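Local structure of putative membrane anchored protein (Corynebacterium diphtheriae, 3LSO) at residues G194-T198 with I262-F266; T308-A314 with P447-E452; K332-Y338 with S401-T407. The protein is of unknown function but is probably a secreted, membrane-anchored surface protein built almost wholly of beta-sheet domains. One frame throughout, in Å; residues are numbered along the deposited sequence.

Contact 1: G194-T198 with I262-F266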
loop_
_atom_site.group_PDB
_atom_site.type_symbol
_atom_site.label_atom_id
_atom_site.label_comp_id
_atom_site.label_asym_id
_atom_site.label_seq_id
_atom_site.Cartn_x
_atom_site.Cartn_y
_atom_site.Cartn_z
ATOM N N GLY B 194 -2.766 8.521 4.740
ATOM C CA GLY B 194 -4.097 8.893 4.253
ATOM C C GLY B 194 -5.124 7.879 4.721
ATOM O O GLY B 194 -4.887 7.160 5.697
ATOM N N LEU B 195 -6.263 7.814 4.036
ATOM C CA LEU B 195 -7.295 6.872 4.407
ATOM C C LEU B 195 -7.040 5.549 3.750
ATOM O O LEU B 195 -6.650 5.499 2.588
ATOM C CB LEU B 195 -8.657 7.360 3.956
ATOM C CG LEU B 195 -9.335 8.462 4.765
ATOM C CD1 LEU B 195 -8.557 9.754 4.624
ATOM C CD2 LEU B 195 -10.768 8.658 4.293
ATOM N N THR B 196 -7.272 4.478 4.498
ATOM C CA THR B 196 -7.192 3.121 3.969
ATOM C C THR B 196 -8.581 2.497 4.083
ATOM O O THR B 196 -9.346 2.804 5.004
ATOM C CB THR B 196 -6.153 2.275 4.727
ATOM O OG1 THR B 196 -6.640 1.977 6.041
ATOM C CG2 THR B 196 -4.807 3.021 4.840
ATOM N N ILE B 197 -8.909 1.630 3.136
ATOM C CA ILE B 197 -10.266 1.114 3.018
ATOM C C ILE B 197 -10.315 -0.380 3.294
ATOM O O ILE B 197 -9.407 -1.124 2.922
ATOM C CB ILE B 197 -10.834 1.396 1.627
ATOM C CG1 ILE B 197 -10.985 2.899 1.416
ATOM C CG2 ILE B 197 -12.171 0.708 1.440
ATOM C CD1 ILE B 197 -11.867 3.267 0.252
ATOM N N THR B 198 -11.374 -0.819 3.955
ATOM C CA THR B 198 -11.554 -2.238 4.207
ATOM C C THR B 198 -12.829 -2.695 3.547
ATOM O O THR B 198 -13.921 -2.188 3.830
ATOM C CB THR B 198 -11.546 -2.568 5.710
ATOM O OG1 THR B 198 -10.276 -2.187 6.246
ATOM C CG2 THR B 198 -11.766 -4.069 5.945
ATOM N N ILE B 262 -14.469 1.893 -4.956
ATOM C CA ILE B 262 -14.874 2.511 -3.716
ATOM C C ILE B 262 -13.861 3.585 -3.390
ATOM O O ILE B 262 -12.637 3.361 -3.469
ATOM C CB ILE B 262 -14.942 1.493 -2.570
ATOM C CG1 ILE B 262 -15.709 0.235 -3.003
ATOM C CG2 ILE B 262 -15.566 2.106 -1.327
ATOM C CD1 ILE B 262 -17.146 0.501 -3.484
ATOM N N THR B 263 -14.380 4.762 -3.044
ATOM C CA THR B 263 -13.536 5.880 -2.669
ATOM C C THR B 263 -13.996 6.386 -1.320
ATOM O O THR B 263 -15.213 6.463 -1.063
ATOM C CB THR B 263 -13.570 6.981 -3.731
ATOM O OG1 THR B 263 -13.220 6.410 -5.005
ATOM C CG2 THR B 263 -12.570 8.074 -3.393
ATOM N N ALA B 264 -13.029 6.673 -0.448
ATOM C CA ALA B 264 -13.292 7.249 0.870
ATOM C C ALA B 264 -12.607 8.594 0.919
ATOM O O ALA B 264 -11.442 8.725 0.491
ATOM C CB ALA B 264 -12.756 6.356 1.970
ATOM N N ARG B 265 -13.332 9.586 1.437
ATOM C CA ARG B 265 -12.868 10.965 1.460
ATOM C C ARG B 265 -13.133 11.562 2.827
ATOM O O ARG B 265 -14.259 11.513 3.323
ATOM C CB ARG B 265 -13.584 11.781 0.386
ATOM C CG ARG B 265 -13.438 13.275 0.574
ATOM C CD ARG B 265 -13.833 14.063 -0.653
ATOM N NE ARG B 265 -12.852 13.896 -1.715
ATOM C CZ ARG B 265 -13.013 14.335 -2.957
ATOM N NH1 ARG B 265 -14.115 14.987 -3.294
ATOM N NH2 ARG B 265 -12.070 14.122 -3.865
ATOM N N PHE B 266 -12.091 12.122 3.435
ATOM C CA PHE B 266 -12.211 12.768 4.747
ATOM C C PHE B 266 -12.774 14.192 4.639
ATOM O O PHE B 266 -12.295 15.005 3.845
ATOM C CB PHE B 266 -10.871 12.748 5.498
ATOM C CG PHE B 266 -10.967 13.179 6.934
ATOM C CD1 PHE B 266 -11.604 12.378 7.879
ATOM C CD2 PHE B 266 -10.406 14.387 7.353
ATOM C CE1 PHE B 266 -11.691 12.777 9.226
ATOM C CE2 PHE B 266 -10.481 14.795 8.699
ATOM C CZ PHE B 266 -11.124 13.987 9.636
#

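Contact 2: T308-A314 with P447-E452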
loop_
_atom_site.group_PDB
_atom_site.type_symbol
_atom_site.label_atom_id
_atom_site.label_comp_id
_atom_site.label_asym_id
_atom_site.label_seq_id
_atom_site.Cartn_x
_atom_site.Cartn_y
_atom_site.Cartn_z
ATOM N N THR B 308 -7.793 -16.842 -15.212
ATOM C CA THR B 308 -7.925 -15.449 -14.833
ATOM C C THR B 308 -8.308 -15.419 -13.362
ATOM O O THR B 308 -8.078 -16.382 -12.652
ATOM C CB THR B 308 -8.935 -14.752 -15.697
ATOM O OG1 THR B 308 -10.203 -15.395 -15.532
ATOM C CG2 THR B 308 -8.503 -14.829 -17.134
ATOM N N SER B 309 -8.882 -14.333 -12.886
ATOM C CA SER B 309 -9.286 -14.262 -11.499
ATOM C C SER B 309 -10.290 -13.137 -11.470
ATOM O O SER B 309 -10.403 -12.399 -12.447
ATOM C CB SER B 309 -8.094 -13.920 -10.630
ATOM O OG SER B 309 -7.667 -12.581 -10.865
ATOM N N LEU B 310 -11.022 -12.968 -10.379
ATOM C CA LEU B 310 -12.017 -11.893 -10.382
ATOM C C LEU B 310 -11.440 -10.525 -10.082
ATOM O O LEU B 310 -12.084 -9.521 -10.366
ATOM C CB LEU B 310 -13.266 -12.216 -9.543
ATOM C CG LEU B 310 -13.073 -13.174 -8.375
ATOM C CD1 LEU B 310 -12.478 -12.392 -7.208
ATOM C CD2 LEU B 310 -14.367 -13.832 -7.980
ATOM N N LEU B 311 -10.222 -10.467 -9.551
ATOM C CA LEU B 311 -9.567 -9.173 -9.359
ATOM C C LEU B 311 -9.150 -8.654 -10.729
ATOM O O LEU B 311 -9.204 -7.453 -10.994
ATOM C CB LEU B 311 -8.361 -9.276 -8.397
ATOM N N LYS B 312 -8.781 -9.589 -11.603
ATOM C CA LYS B 312 -8.404 -9.287 -12.983
ATOM C C LYS B 312 -9.046 -10.264 -13.993
ATOM O O LYS B 312 -8.409 -11.230 -14.436
ATOM C CB LYS B 312 -6.903 -9.375 -13.107
ATOM C CG LYS B 312 -6.406 -8.780 -14.366
ATOM C CD LYS B 312 -5.028 -9.282 -14.673
ATOM C CE LYS B 312 -4.569 -8.668 -15.972
ATOM N NZ LYS B 312 -3.680 -9.669 -16.573
ATOM N N PRO B 313 -10.315 -10.038 -14.362
ATOM C CA PRO B 313 -10.906 -11.020 -15.264
ATOM C C PRO B 313 -10.436 -10.861 -16.685
ATOM O O PRO B 313 -9.886 -9.814 -17.050
ATOM C CB PRO B 313 -12.397 -10.714 -15.198
ATOM C CG PRO B 313 -12.569 -9.757 -14.053
ATOM C CD PRO B 313 -11.291 -9.044 -13.891
ATOM N N ALA B 314 -10.659 -11.897 -17.484
ATOM C CA ALA B 314 -10.440 -11.804 -18.918
ATOM C C ALA B 314 -11.283 -10.661 -19.461
ATOM O O ALA B 314 -12.454 -10.538 -19.125
ATOM C CB ALA B 314 -10.804 -13.105 -19.593
ATOM N N PRO B 447 -13.369 -19.212 -10.332
ATOM C CA PRO B 447 -12.902 -17.838 -10.537
ATOM C C PRO B 447 -11.805 -17.779 -11.573
ATOM O O PRO B 447 -11.473 -16.701 -12.011
ATOM C CB PRO B 447 -12.311 -17.437 -9.172
ATOM C CG PRO B 447 -12.864 -18.406 -8.186
ATOM C CD PRO B 447 -13.164 -19.678 -8.947
ATOM N N GLU B 448 -11.228 -18.914 -11.956
ATOM C CA GLU B 448 -10.150 -18.878 -12.946
ATOM C C GLU B 448 -10.723 -18.800 -14.361
ATOM O O GLU B 448 -9.957 -18.704 -15.332
ATOM C CB GLU B 448 -9.198 -20.067 -12.819
ATOM C CG GLU B 448 -8.329 -20.044 -11.581
ATOM C CD GLU B 448 -9.082 -20.353 -10.284
ATOM O OE1 GLU B 448 -10.324 -20.558 -10.294
ATOM O OE2 GLU B 448 -8.419 -20.385 -9.226
ATOM N N THR B 449 -12.051 -18.822 -14.477
ATOM C CA THR B 449 -12.692 -18.670 -15.765
ATOM C C THR B 449 -13.390 -17.307 -15.885
ATOM O O THR B 449 -14.080 -17.028 -16.860
ATOM C CB THR B 449 -13.691 -19.835 -16.038
ATOM O OG1 THR B 449 -14.872 -19.702 -15.223
ATOM C CG2 THR B 449 -13.012 -21.190 -15.776
ATOM N N ALA B 450 -13.195 -16.443 -14.893
ATOM C CA ALA B 450 -13.968 -15.191 -14.827
ATOM C C ALA B 450 -13.692 -14.254 -16.003
ATOM O O ALA B 450 -12.538 -14.110 -16.403
ATOM C CB ALA B 450 -13.678 -14.469 -13.524
ATOM N N PHE B 451 -14.725 -13.603 -16.521
ATOM C CA PHE B 451 -14.532 -12.573 -17.523
ATOM C C PHE B 451 -15.398 -11.371 -17.218
ATOM O O PHE B 451 -16.415 -11.500 -16.551
ATOM C CB PHE B 451 -14.797 -13.114 -18.930
ATOM C CG PHE B 451 -16.240 -13.505 -19.201
ATOM C CD1 PHE B 451 -17.155 -12.571 -19.668
ATOM C CD2 PHE B 451 -16.660 -14.808 -19.036
ATOM C CE1 PHE B 451 -18.442 -12.912 -19.933
ATOM C CE2 PHE B 451 -17.959 -15.159 -19.302
ATOM C CZ PHE B 451 -18.849 -14.207 -19.752
ATOM N N GLU B 452 -14.984 -10.200 -17.687
ATOM C CA GLU B 452 -15.776 -8.998 -17.498
ATOM C C GLU B 452 -16.226 -8.459 -18.833
ATOM O O GLU B 452 -15.439 -8.366 -19.755
ATOM C CB GLU B 452 -15.011 -7.922 -16.718
ATOM C CG GLU B 452 -15.931 -6.900 -16.028
ATOM C CD GLU B 452 -15.224 -5.910 -15.095
ATOM O OE1 GLU B 452 -14.109 -6.200 -14.609
ATOM O OE2 GLU B 452 -15.808 -4.828 -14.849
#

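Contact 3: K332-Y338 with S401-T407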
loop_
_atom_site.group_PDB
_atom_site.type_symbol
_atom_site.label_atom_id
_atom_site.label_comp_id
_atom_site.label_asym_id
_atom_site.label_seq_id
_atom_site.Cartn_x
_atom_site.Cartn_y
_atom_site.Cartn_z
ATOM N N LYS B 332 -7.334 -36.961 -2.846
ATOM C CA LYS B 332 -6.544 -38.162 -2.603
ATOM C C LYS B 332 -6.829 -39.078 -3.760
ATOM O O LYS B 332 -7.618 -38.745 -4.599
ATOM C CB LYS B 332 -7.005 -38.824 -1.300
ATOM C CG LYS B 332 -8.511 -39.192 -1.329
ATOM C CD LYS B 332 -8.998 -39.900 -0.053
ATOM C CE LYS B 332 -10.314 -40.663 -0.318
ATOM N NZ LYS B 332 -11.189 -40.679 0.891
ATOM N N ALA B 333 -6.219 -40.248 -3.814
ATOM C CA ALA B 333 -6.653 -41.251 -4.783
ATOM C C ALA B 333 -6.740 -42.650 -4.144
ATOM O O ALA B 333 -5.923 -43.001 -3.278
ATOM C CB ALA B 333 -5.734 -41.255 -5.976
ATOM N N PRO B 334 -7.724 -43.463 -4.567
ATOM C CA PRO B 334 -8.718 -43.237 -5.600
ATOM C C PRO B 334 -9.959 -42.491 -5.102
ATOM O O PRO B 334 -10.218 -42.424 -3.905
ATOM C CB PRO B 334 -9.117 -44.648 -5.968
ATOM C CG PRO B 334 -9.033 -45.388 -4.677
ATOM C CD PRO B 334 -7.842 -44.817 -3.994
ATOM N N ILE B 335 -10.721 -41.927 -6.025
ATOM C CA ILE B 335 -12.000 -41.352 -5.694
ATOM C C ILE B 335 -12.952 -41.779 -6.801
ATOM O O ILE B 335 -12.505 -42.294 -7.839
ATOM C CB ILE B 335 -11.953 -39.803 -5.599
ATOM C CG1 ILE B 335 -11.617 -39.184 -6.949
ATOM C CG2 ILE B 335 -10.959 -39.360 -4.557
ATOM C CD1 ILE B 335 -11.739 -37.657 -6.994
ATOM N N ARG B 336 -14.251 -41.561 -6.574
ATOM C CA ARG B 336 -15.299 -41.906 -7.537
ATOM C C ARG B 336 -15.949 -40.664 -8.048
ATOM O O ARG B 336 -16.446 -39.878 -7.248
ATOM C CB ARG B 336 -16.336 -42.762 -6.855
ATOM C CG ARG B 336 -15.712 -43.963 -6.156
ATOM C CD ARG B 336 -15.511 -45.086 -7.166
ATOM N NE ARG B 336 -16.798 -45.636 -7.621
ATOM C CZ ARG B 336 -16.906 -46.534 -8.582
ATOM N NH1 ARG B 336 -15.790 -46.971 -9.186
ATOM N NH2 ARG B 336 -18.102 -46.997 -8.928
ATOM N N VAL B 337 -15.913 -40.474 -9.372
ATOM C CA VAL B 337 -16.521 -39.319 -10.031
ATOM C C VAL B 337 -17.392 -39.833 -11.163
ATOM O O VAL B 337 -16.937 -40.597 -12.015
ATOM C CB VAL B 337 -15.449 -38.358 -10.628
ATOM C CG1 VAL B 337 -16.075 -37.293 -11.543
ATOM C CG2 VAL B 337 -14.616 -37.688 -9.541
ATOM N N TYR B 338 -18.641 -39.396 -11.179
ATOM C CA TYR B 338 -19.595 -39.820 -12.180
ATOM C C TYR B 338 -19.715 -38.830 -13.326
ATOM O O TYR B 338 -19.383 -39.192 -14.436
ATOM C CB TYR B 338 -20.946 -40.057 -11.519
ATOM C CG TYR B 338 -20.833 -40.809 -10.211
ATOM C CD1 TYR B 338 -20.111 -42.006 -10.149
ATOM C CD2 TYR B 338 -21.440 -40.332 -9.030
ATOM C CE1 TYR B 338 -19.985 -42.716 -8.993
ATOM C CE2 TYR B 338 -21.311 -41.059 -7.835
ATOM C CZ TYR B 338 -20.567 -42.261 -7.851
ATOM O OH TYR B 338 -20.397 -43.029 -6.732
ATOM N N SER B 401 -14.357 -47.457 -15.733
ATOM C CA SER B 401 -14.799 -47.312 -14.371
ATOM C C SER B 401 -14.901 -45.849 -13.970
ATOM O O SER B 401 -14.150 -44.997 -14.464
ATOM C CB SER B 401 -13.845 -48.027 -13.422
ATOM O OG SER B 401 -14.195 -47.755 -12.072
ATOM N N TYR B 402 -15.825 -45.583 -13.051
ATOM C CA TYR B 402 -15.960 -44.285 -12.396
ATOM C C TYR B 402 -14.829 -44.011 -11.391
ATOM O O TYR B 402 -14.840 -42.976 -10.690
ATOM C CB TYR B 402 -17.294 -44.207 -11.631
ATOM C CG TYR B 402 -18.538 -43.943 -12.462
ATOM C CD1 TYR B 402 -18.505 -43.072 -13.532
ATOM C CD2 TYR B 402 -19.750 -44.559 -12.158
ATOM C CE1 TYR B 402 -19.621 -42.810 -14.280
ATOM C CE2 TYR B 402 -20.873 -44.291 -12.898
ATOM C CZ TYR B 402 -20.795 -43.416 -13.969
ATOM O OH TYR B 402 -21.904 -43.109 -14.740
ATOM N N SER B 403 -13.874 -44.919 -11.277
ATOM C CA SER B 403 -12.787 -44.663 -10.361
ATOM C C SER B 403 -11.717 -43.763 -10.977
ATOM O O SER B 403 -11.236 -43.997 -12.086
ATOM C CB SER B 403 -12.196 -45.975 -9.841
ATOM O OG SER B 403 -13.027 -46.500 -8.817
ATOM N N VAL B 404 -11.347 -42.727 -10.236
ATOM C CA VAL B 404 -10.232 -41.884 -10.595
ATOM C C VAL B 404 -9.055 -42.461 -9.858
ATOM O O VAL B 404 -9.020 -42.467 -8.634
ATOM C CB VAL B 404 -10.518 -40.462 -10.178
ATOM C CG1 VAL B 404 -9.310 -39.540 -10.460
ATOM C CG2 VAL B 404 -11.773 -39.984 -10.898
ATOM N N VAL B 405 -8.086 -42.977 -10.582
ATOM C CA VAL B 405 -7.076 -43.779 -9.904
ATOM C C VAL B 405 -5.906 -42.989 -9.429
ATOM O O VAL B 405 -5.101 -43.528 -8.667
ATOM C CB VAL B 405 -6.556 -44.989 -10.738
ATOM C CG1 VAL B 405 -7.703 -45.812 -11.269
ATOM C CG2 VAL B 405 -5.679 -44.540 -11.868
ATOM N N ASP B 406 -5.767 -41.747 -9.887
ATOM C CA ASP B 406 -4.634 -40.891 -9.471
ATOM C C ASP B 406 -5.107 -39.464 -9.184
ATOM O O ASP B 406 -6.243 -39.129 -9.483
ATOM C CB ASP B 406 -3.504 -40.909 -10.514
ATOM C CG ASP B 406 -3.948 -40.407 -11.886
ATOM O OD1 ASP B 406 -4.714 -39.409 -11.955
ATOM O OD2 ASP B 406 -3.524 -41.005 -12.910
ATOM N N THR B 407 -4.252 -38.620 -8.619
ATOM C CA THR B 407 -4.676 -37.245 -8.316
ATOM C C THR B 407 -4.496 -36.250 -9.474
ATOM O O THR B 407 -4.438 -35.035 -9.246
ATOM C CB THR B 407 -3.932 -36.660 -7.114
ATOM O OG1 THR B 407 -2.546 -36.570 -7.441
ATOM C CG2 THR B 407 -4.101 -37.526 -5.893
#

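Contact 1: G194-T198 with I262-F266
With chi1 at -65°, I197 sets CG1 anti to its own carbonyl carbon, and an extended second torsion (-164°) carries CD1 straight out toward A264. L195 adopts a similar first torsion (-77°), but leucine branches one carbon further out, at CG: CD2 lies over the backbone at R265 and F266, while CD1 turns to F266 CB. I197 of strand 196-198 and L195 just before it point from the three-stranded sheet onto strand 258-267 of the facing sheet of a beta sandwich. Between them stands A264, whose CB lies 3.6 Å from I197 CD1 and 3.8 Å from L195 CD2. Alanine suits this place because its single methyl leaves room for larger neighbours on each flank. L195 CD2 is 3.8 Å from F266 N, and L195 CD1 meets F266 CB at 3.9 Å; the two side chains cross at about a right angle, and the phenyl ring continues away from L195. At the other end, I197 CD1 touches I262 CG2 at 4.2 Å. Around this core I211 packs on both I197 and I262, and V227 on L195. Alternation along 262-266 turns T263 and R265 to the other face of their sheet, where R265 forms a salt bridge with D277 and T263 OG1 bonds to E279. Backbone pairing stays within each sheet, T196 with T214 and A264 with G278. The link between the two layers is therefore purely van der Waals: it relies on complementary shape and burial of methyl groups, and imposes no polar registration between the strands.

Contact 2: T308-A314 with P447-E452
A314 and F451 pair as a parallel beta bridge, with A314 N donating to A450 O (3.1 Å) and E452 N to A314 O (2.9 Å), while a few residues earlier T308 N reaches E448 O (2.9 Å) at the type I turn P447-A450. T308 adds its hydroxyl: chi1 of 60° puts OG1 between the backbone N and the carbonyl carbon, from where it donates to A450 O at 2.8 Å. A450 O thus accepts two bonds, from T308 OG1 in its carbonyl plane, on a lone pair, and from A314 N, 23° out of that plane. Threonine suits the place because its hydroxyl reaches A450 O while its amide is engaged with E448 O. The loop that separates T308 from A314 is braced by S309, whose OG accepts from K312 N in an ST motif. L310 CD2 meets the ring of P447, CB, at 4.3 Å, an apolar contact. P313 lays CB near A450 O and E452 N, and its CG lies 3.9 Å from E452 OE1; the proline ring and the extended glutamate chain cross obliquely, while the carboxylate is bonded by S259. A314 CB packs on F451 CB at 4.0 Å. Beyond CB the phenyl ring swings away to meet the ring of Y427. A450 CB, a small methyl, fits against the loop near S309 O and P313 CB. Polar backbone bonds thus fix the register between loop and strand edge, the threonine hydroxyl strengthens the grip on one carbonyl, and the apolar side chains fill in around these bonds.

Contact 3: K332-Y338 with S401-T407
Just beyond the end of an antiparallel pair, in which strand 403-404 lies beside 335-338, the K332 carbonyl carbon rests against T407 CG2; 335-338 is also bonded to strand 425-435 of the same mixed sheet. A333 turns its methyl onto V405 O and the D406 backbone, and P334, entered through a cis peptide bond, brings CA close to V404 O. I335 and V404 form the hydrogen-bonded pair: V404 N donates to I335 O at 2.7 Å, and I335 N to V404 O at 3.2 Å. Their branched side chains lie side by side, I335 CG1 on V404 CB (3.6 Å), as suits a buried face. R336 points to the opposite face, where its long chain, bent at chi2 (-84°) and chi3 (-68°), lets NH1 give S403 OG a 2.8 Å bond in the guanidinium plane. Y402 CB lies over one face of that group. V337 N donates to Y402 O (3.0 Å), and V337 CG2 packs on V404 CG2. Flat Y402, whose hydroxyl bonds to Y378 N, offers a face to the edge of Y338, the ring planes at 71°. Y338 CD1 sits over that face, offset toward the rim, 3.3 Å from Y402 CD2.

Overall arrangement
Contact 1 is the most buried of the three and lies in different sheets from the other two; its centre is 25 Å from that of contact 2 and 49 Å from that of contact 3. It joins two facing sheets by apolar packing alone. Contacts 2 and 3 instead both pair backbones within one mixed sheet, one parallel and one antiparallel, though their nearest atoms remain about 15 Å apart. Contact 3 is nested within the loop that contact 2 closes. It is more exposed at its K332-P334 and V405-T407 end, though its tyrosine pair is buried, and it adds an arginine-serine bond, whereas contact 2 rests mainly on backbone hydrogen bonds, helped by a threonine hydroxyl.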